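Local coordinates for protein phytase (Citrobacter braakii, PDB 3ZHC) that belongs to the histidine phosphatase superfamily, branch 2, pairing a mixed beta-sheet flanked by helices with a largely helical region, at residues B[187-192]-B[208-213]; B[333-338]-B[398-403]. The protein carries 2 engineered substitutions. One frame throughout, in Å; residues are numbered along the deposited sequence. Where two conformers were deposited one is given.

Interaction 1 (B[187-192]-B[208-213]); sequences TLENVL and KCTLPE. With FMT (formic acid), chain P.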
loop_
_atom_site.group_PDB
_atom_site.type_symbol
_atom_site.label_atom_id
_atom_site.label_comp_id
_atom_site.label_asym_id
_atom_site.label_seq_id
_atom_site.Cartn_x
_atom_site.Cartn_y
_atom_site.Cartn_z
ATOM N N THR B 187 8.719 -11.268 -9.856
ATOM C CA THR B 187 9.588 -11.439 -8.671
ATOM C C THR B 187 9.545 -12.891 -8.181
ATOM O O THR B 187 10.599 -13.488 -7.914
ATOM C CB THR B 187 9.226 -10.452 -7.530
ATOM O OG1 THR B 187 9.283 -9.112 -8.028
ATOM C CG2 THR B 187 10.206 -10.579 -6.344
ATOM N N LEU B 188 8.340 -13.456 -8.071
ATOM C CA LEU B 188 8.192 -14.875 -7.673
ATOM C C LEU B 188 8.952 -15.798 -8.655
ATOM O O LEU B 188 9.683 -16.684 -8.230
ATOM C CB LEU B 188 6.714 -15.291 -7.561
ATOM C CG LEU B 188 6.427 -16.771 -7.225
ATOM C CD1 LEU B 188 7.137 -17.169 -5.919
ATOM C CD2 LEU B 188 4.955 -17.014 -7.127
ATOM N N GLU B 189 8.758 -15.560 -9.949
ATOM C CA GLU B 189 9.465 -16.297 -11.025
ATOM C C GLU B 189 10.990 -16.207 -10.908
ATOM O O GLU B 189 11.670 -17.208 -11.090
ATOM C CB GLU B 189 9.010 -15.797 -12.379
ATOM C CG GLU B 189 7.571 -16.251 -12.735
ATOM C CD GLU B 189 6.908 -15.384 -13.792
ATOM O OE1 GLU B 189 7.610 -14.586 -14.466
ATOM O OE2 GLU B 189 5.670 -15.489 -13.955
ATOM N N ASN B 190 11.505 -15.001 -10.603
ATOM C CA ASN B 190 12.947 -14.800 -10.388
ATOM C C ASN B 190 13.444 -15.569 -9.164
ATOM O O ASN B 190 14.516 -16.174 -9.199
ATOM C CB ASN B 190 13.281 -13.310 -10.238
ATOM C CG ASN B 190 14.779 -13.051 -10.116
ATOM O OD1 ASN B 190 15.541 -13.293 -11.044
ATOM N ND2 ASN B 190 15.201 -12.551 -8.950
ATOM N N VAL B 191 12.651 -15.544 -8.085
ATOM C CA VAL B 191 13.008 -16.255 -6.825
ATOM C C VAL B 191 13.041 -17.795 -7.041
ATOM O O VAL B 191 13.930 -18.479 -6.541
ATOM C CB VAL B 191 12.070 -15.830 -5.666
ATOM C CG1 VAL B 191 12.282 -16.670 -4.431
ATOM C CG2 VAL B 191 12.295 -14.322 -5.341
ATOM N N LEU B 192 12.076 -18.306 -7.792
ATOM C CA LEU B 192 12.016 -19.717 -8.141
ATOM C C LEU B 192 13.001 -20.131 -9.249
ATOM O O LEU B 192 13.223 -21.315 -9.444
ATOM C CB LEU B 192 10.607 -20.075 -8.646
ATOM C CG LEU B 192 9.399 -20.008 -7.726
ATOM C CD1 LEU B 192 8.137 -20.088 -8.554
ATOM C CD2 LEU B 192 9.452 -21.119 -6.709
ATOM N N LYS B 208 9.009 -13.846 -21.861
ATOM C CA LYS B 208 9.309 -14.830 -20.807
ATOM C C LYS B 208 8.334 -15.982 -20.718
ATOM O O LYS B 208 7.168 -15.860 -21.103
ATOM C CB LYS B 208 9.282 -14.134 -19.422
ATOM C CG LYS B 208 10.621 -13.793 -18.834
ATOM C CD LYS B 208 10.960 -14.686 -17.654
ATOM C CE LYS B 208 10.181 -14.235 -16.417
ATOM N NZ LYS B 208 10.049 -15.316 -15.464
ATOM N N CYS B 209 8.828 -17.103 -20.194
ATOM C CA CYS B 209 7.971 -18.166 -19.714
ATOM C C CYS B 209 7.422 -17.607 -18.373
ATOM O O CYS B 209 8.207 -17.206 -17.520
ATOM C CB CYS B 209 8.745 -19.454 -19.498
ATOM S SG CYS B 209 7.746 -20.819 -18.896
ATOM N N THR B 210 6.098 -17.569 -18.206
ATOM C CA THR B 210 5.477 -17.010 -16.974
ATOM C C THR B 210 4.522 -17.992 -16.286
ATOM O O THR B 210 3.982 -18.902 -16.918
ATOM C CB THR B 210 4.732 -15.678 -17.258
ATOM O OG1 THR B 210 3.634 -15.917 -18.132
ATOM C CG2 THR B 210 5.673 -14.639 -17.872
ATOM N N LEU B 211 4.340 -17.797 -14.980
ATOM C CA LEU B 211 3.460 -18.667 -14.162
ATOM C C LEU B 211 1.987 -18.568 -14.538
ATOM O O LEU B 211 1.331 -19.601 -14.660
ATOM C CB LEU B 211 3.639 -18.411 -12.634
ATOM C CG LEU B 211 4.630 -19.324 -11.918
ATOM C CD1 LEU B 211 4.998 -18.796 -10.529
ATOM C CD2 LEU B 211 4.040 -20.726 -11.830
ATOM N N PRO B 212 1.459 -17.328 -14.712
ATOM C CA PRO B 212 0.049 -17.213 -15.093
ATOM C C PRO B 212 -0.275 -17.843 -16.469
ATOM O O PRO B 212 -1.328 -18.417 -16.626
ATOM C CB PRO B 212 -0.195 -15.686 -15.090
ATOM C CG PRO B 212 0.894 -15.131 -14.279
ATOM C CD PRO B 212 2.063 -15.997 -14.528
ATOM N N GLU B 213 0.647 -17.734 -17.427
ATOM C CA GLU B 213 0.472 -18.328 -18.767
ATOM C C GLU B 213 0.602 -19.861 -18.691
ATOM O O GLU B 213 -0.144 -20.569 -19.349
ATOM C CB GLU B 213 1.476 -17.718 -19.779
ATOM C CG GLU B 213 1.119 -17.944 -21.299
ATOM C CD GLU B 213 -0.058 -17.046 -21.838
ATOM O OE1 GLU B 213 -0.490 -16.086 -21.146
ATOM O OE2 GLU B 213 -0.537 -17.321 -22.977
HETATM C C FMT P . 12.775 -16.723 -13.956
HETATM O O1 FMT P . 13.008 -15.558 -13.774
HETATM O O2 FMT P . 11.770 -17.066 -14.566
#
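One carboxylate, that of Glu189 on helix 182-192, holds loop residues 208-210 and the start of helix 211-214 in the helical part of this histidine phosphatase fold. Its two oxygens divide the work. OE2 accepts the backbone N-H of Leu211, the first residue of the short helix, with Glu189 OE2 to Leu211 N at 2.9 Å and an almost straight N-H...O angle of 171°. Thr210 is the N-cap residue, and with OE2 on the amide of Leu211 the carboxylate stands at the amino end of the helix, where the helix end would be expected to favour a negative charge. OE1 forms a salt bridge with Lys208, Glu189 OE1 to Lys208 NZ being 2.7 Å. Both donors meet the carboxylate from above its plane, the amide at the steeper angle. Arg186, one turn earlier on the same helix, makes a second salt bridge to OE1, which probably keeps the acid ionised.

The Glu189 chain runs extended beyond CG, while Lys208 is bent at chi2 and chi3 and runs antiparallel alongside it. That bend also delivers the ammonium to the formic acid molecule, whose O2 lies 2.6 Å from Lys208 NZ and which Ser195 binds as well. The disulfide between Cys209 and Cys200 ties Cys209 back into the loop that joins the two segments, and the backbone of Lys208 hydrogen-bonds to the second subunit.

Beneath the polar grip, Leu211 reaches back to helix 182-192 and lies roughly perpendicular to Leu188 and Leu192. Helix 231-247 covers both of these leucines. A single methyl of Leu211 does the touching: its CD1 is 3.8 Å from Leu188 CD2 and 3.9 Å from Leu192 CD1.

Interaction 2 (B[333-338]-B[398-403]); sequences GALDLN and LKLIAC. Unlike the reference sequence in segment 333-338: Asn338 (reference Lys).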
loop_
_atom_site.group_PDB
_atom_site.type_symbol
_atom_site.label_atom_id
_atom_site.label_comp_id
_atom_site.label_asym_id
_atom_site.label_seq_id
_atom_site.Cartn_x
_atom_site.Cartn_y
_atom_site.Cartn_z
ATOM N N GLY B 333 -12.750 -8.841 6.404
ATOM C CA GLY B 333 -13.703 -8.534 5.329
ATOM C C GLY B 333 -15.127 -8.233 5.798
ATOM O O GLY B 333 -15.765 -7.356 5.266
ATOM N N ALA B 334 -15.602 -8.989 6.799
ATOM C CA ALA B 334 -16.954 -8.817 7.367
ATOM C C ALA B 334 -17.094 -7.473 8.096
ATOM O O ALA B 334 -18.076 -6.770 7.906
ATOM C CB ALA B 334 -17.292 -9.963 8.301
ATOM N N LEU B 335 -16.098 -7.142 8.922
ATOM C CA LEU B 335 -16.064 -5.869 9.682
ATOM C C LEU B 335 -15.521 -4.672 8.867
ATOM O O LEU B 335 -15.524 -3.553 9.348
ATOM C CB LEU B 335 -15.236 -6.041 10.971
ATOM C CG LEU B 335 -15.785 -6.975 12.043
ATOM C CD1 LEU B 335 -14.758 -7.176 13.117
ATOM C CD2 LEU B 335 -17.067 -6.425 12.653
ATOM N N ASP B 336 -15.070 -4.932 7.644
ATOM C CA ASP B 336 -14.491 -3.933 6.747
ATOM C C ASP B 336 -13.210 -3.268 7.361
ATOM O O ASP B 336 -13.009 -2.032 7.281
ATOM C CB ASP B 336 -15.562 -2.887 6.300
ATOM C CG ASP B 336 -15.225 -2.223 4.926
ATOM O OD1 ASP B 336 -14.201 -2.577 4.293
ATOM O OD2 ASP B 336 -15.993 -1.344 4.477
ATOM N N LEU B 337 -12.365 -4.114 7.959
ATOM C CA LEU B 337 -11.096 -3.709 8.544
ATOM C C LEU B 337 -10.031 -3.852 7.501
ATOM O O LEU B 337 -9.840 -4.953 6.949
ATOM C CB LEU B 337 -10.739 -4.587 9.761
ATOM C CG LEU B 337 -11.288 -4.238 11.153
ATOM C CD1 LEU B 337 -12.521 -3.347 11.126
ATOM C CD2 LEU B 337 -11.549 -5.522 11.940
ATOM N N ASN B 338 -9.330 -2.744 7.220
ATOM C CA ASN B 338 -8.237 -2.713 6.269
ATOM C C ASN B 338 -6.974 -2.322 7.004
ATOM O O ASN B 338 -7.007 -1.432 7.868
ATOM C CB ASN B 338 -8.529 -1.731 5.148
ATOM C CG ASN B 338 -9.796 -2.079 4.389
ATOM O OD1 ASN B 338 -9.838 -3.071 3.627
ATOM N ND2 ASN B 338 -10.856 -1.261 4.583
ATOM N N LEU B 398 -6.803 -0.403 14.605
ATOM C CA LEU B 398 -7.804 -0.643 13.561
ATOM C C LEU B 398 -9.013 0.282 13.778
ATOM O O LEU B 398 -9.357 0.622 14.938
ATOM C CB LEU B 398 -8.228 -2.111 13.525
ATOM C CG LEU B 398 -7.076 -3.120 13.353
ATOM C CD1 LEU B 398 -7.628 -4.494 13.315
ATOM C CD2 LEU B 398 -6.238 -2.850 12.087
ATOM N N LYS B 399 -9.644 0.672 12.657
ATOM C CA LYS B 399 -10.772 1.600 12.660
ATOM C C LYS B 399 -12.058 0.925 12.142
ATOM O O LYS B 399 -12.120 0.494 10.971
ATOM C CB LYS B 399 -10.446 2.827 11.801
ATOM C CG LYS B 399 -9.080 3.510 12.106
ATOM C CD LYS B 399 -8.941 3.965 13.553
ATOM C CE LYS B 399 -7.556 4.597 13.803
ATOM N NZ LYS B 399 -7.364 5.038 15.225
ATOM N N LEU B 400 -13.073 0.833 13.018
ATOM C CA LEU B 400 -14.393 0.319 12.666
ATOM C C LEU B 400 -15.200 1.561 12.302
ATOM O O LEU B 400 -15.916 2.114 13.140
ATOM C CB LEU B 400 -15.047 -0.465 13.819
ATOM C CG LEU B 400 -14.756 -1.942 13.943
ATOM C CD1 LEU B 400 -15.322 -2.477 15.246
ATOM C CD2 LEU B 400 -15.346 -2.686 12.754
ATOM N N ILE B 401 -15.072 1.982 11.042
ATOM C CA ILE B 401 -15.695 3.226 10.526
ATOM C C ILE B 401 -17.249 3.195 10.511
ATOM O O ILE B 401 -17.896 4.219 10.779
ATOM C CB ILE B 401 -15.173 3.557 9.101
ATOM C CG1 ILE B 401 -13.658 3.813 9.114
ATOM C CG2 ILE B 401 -15.878 4.780 8.524
ATOM C CD1 ILE B 401 -13.072 3.914 7.738
ATOM N N ALA B 402 -17.824 2.026 10.205
ATOM C CA ALA B 402 -19.298 1.844 10.120
ATOM C C ALA B 402 -20.084 2.102 11.430
ATOM O O ALA B 402 -21.311 2.282 11.374
ATOM C CB ALA B 402 -19.624 0.439 9.597
ATOM N N CYS B 403 -19.392 2.108 12.591
ATOM C CA CYS B 403 -20.035 2.381 13.900
ATOM C C CYS B 403 -20.726 3.732 13.933
ATOM O O CYS B 403 -20.199 4.715 13.411
ATOM C CB CYS B 403 -19.015 2.322 15.052
ATOM S SG CYS B 403 -18.526 0.684 15.536
HETATM O O HOH W 1 -16.531 -0.423 9.413
HETATM O O HOH W 2 -14.006 0.111 8.623
HETATM O O HOH W 3 -9.861 -0.264 9.091
#
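Leu337 and Leu400 share a first torsion that sets CG anti to the carbonyl carbon and beside the backbone N, chi1 -85° in Leu337 and -88° in Leu400. In each, CB leaves the backbone across the line between the segments, and the branch beyond it brings a methyl back to the partner. The two chains cross obliquely and meet tip to tip, Leu337 CD1 lying 3.3 Å from Leu400 CD2, tighter than usual for two carbons. The Leu337 chi2 of 21° is far from staggered, so the fit appears strained. The same Leu400 methyl packs against Leu335, with Leu400 CD2 3.8 Å from Leu335 CB, while Leu398 CD1 faces Leu337 CG more loosely.

No direct hydrogen bond joins the backbones; three waters mediate instead. The first links Leu335 O to Ala402 N, the second donates to Asp336 O at 2.7 Å and accepts from Ile401 N, and the third accepts from Asn338 N and lies within hydrogen-bonding distance of Lys399 O. Asp336, with positive phi, turns the chain out of helix 325-335, and the type I turn from Leu400 to Cys403 brings the amides of Ile401 and Ala402 to the waters. Asn338, which differs from the reference sequence, has its CB pointing away from the contact.

The arrangement joins the end of helix 325-335 to the loop that follows strand 394-398. Helix 414-424 covers Leu335 and Leu400, strand 366-375 packs on Leu398 and Leu400, and helix 282-301 lies against Ala334 and Leu335.

How the interactions relate
Interaction 1 and interaction 2 follow one another along the chain, and they do not touch: their centres are 35 Å apart and their nearest atoms about 23 Å. Interaction 1 lies in the helical region, its centre about 27 Å from the centre of the chain, whereas interaction 2, its centre about 16 Å from the same point, borders the mixed sheet. A buried carboxylate, backed by leucine packing, carries the first, and a formic acid molecule, probably from the crystallisation liquor, lies beside it; methyl packing and bridging water carry the second. Each has a disulfide cysteine in its later segment, and both touch the second subunit, through 208-213 and 398-403 respectively.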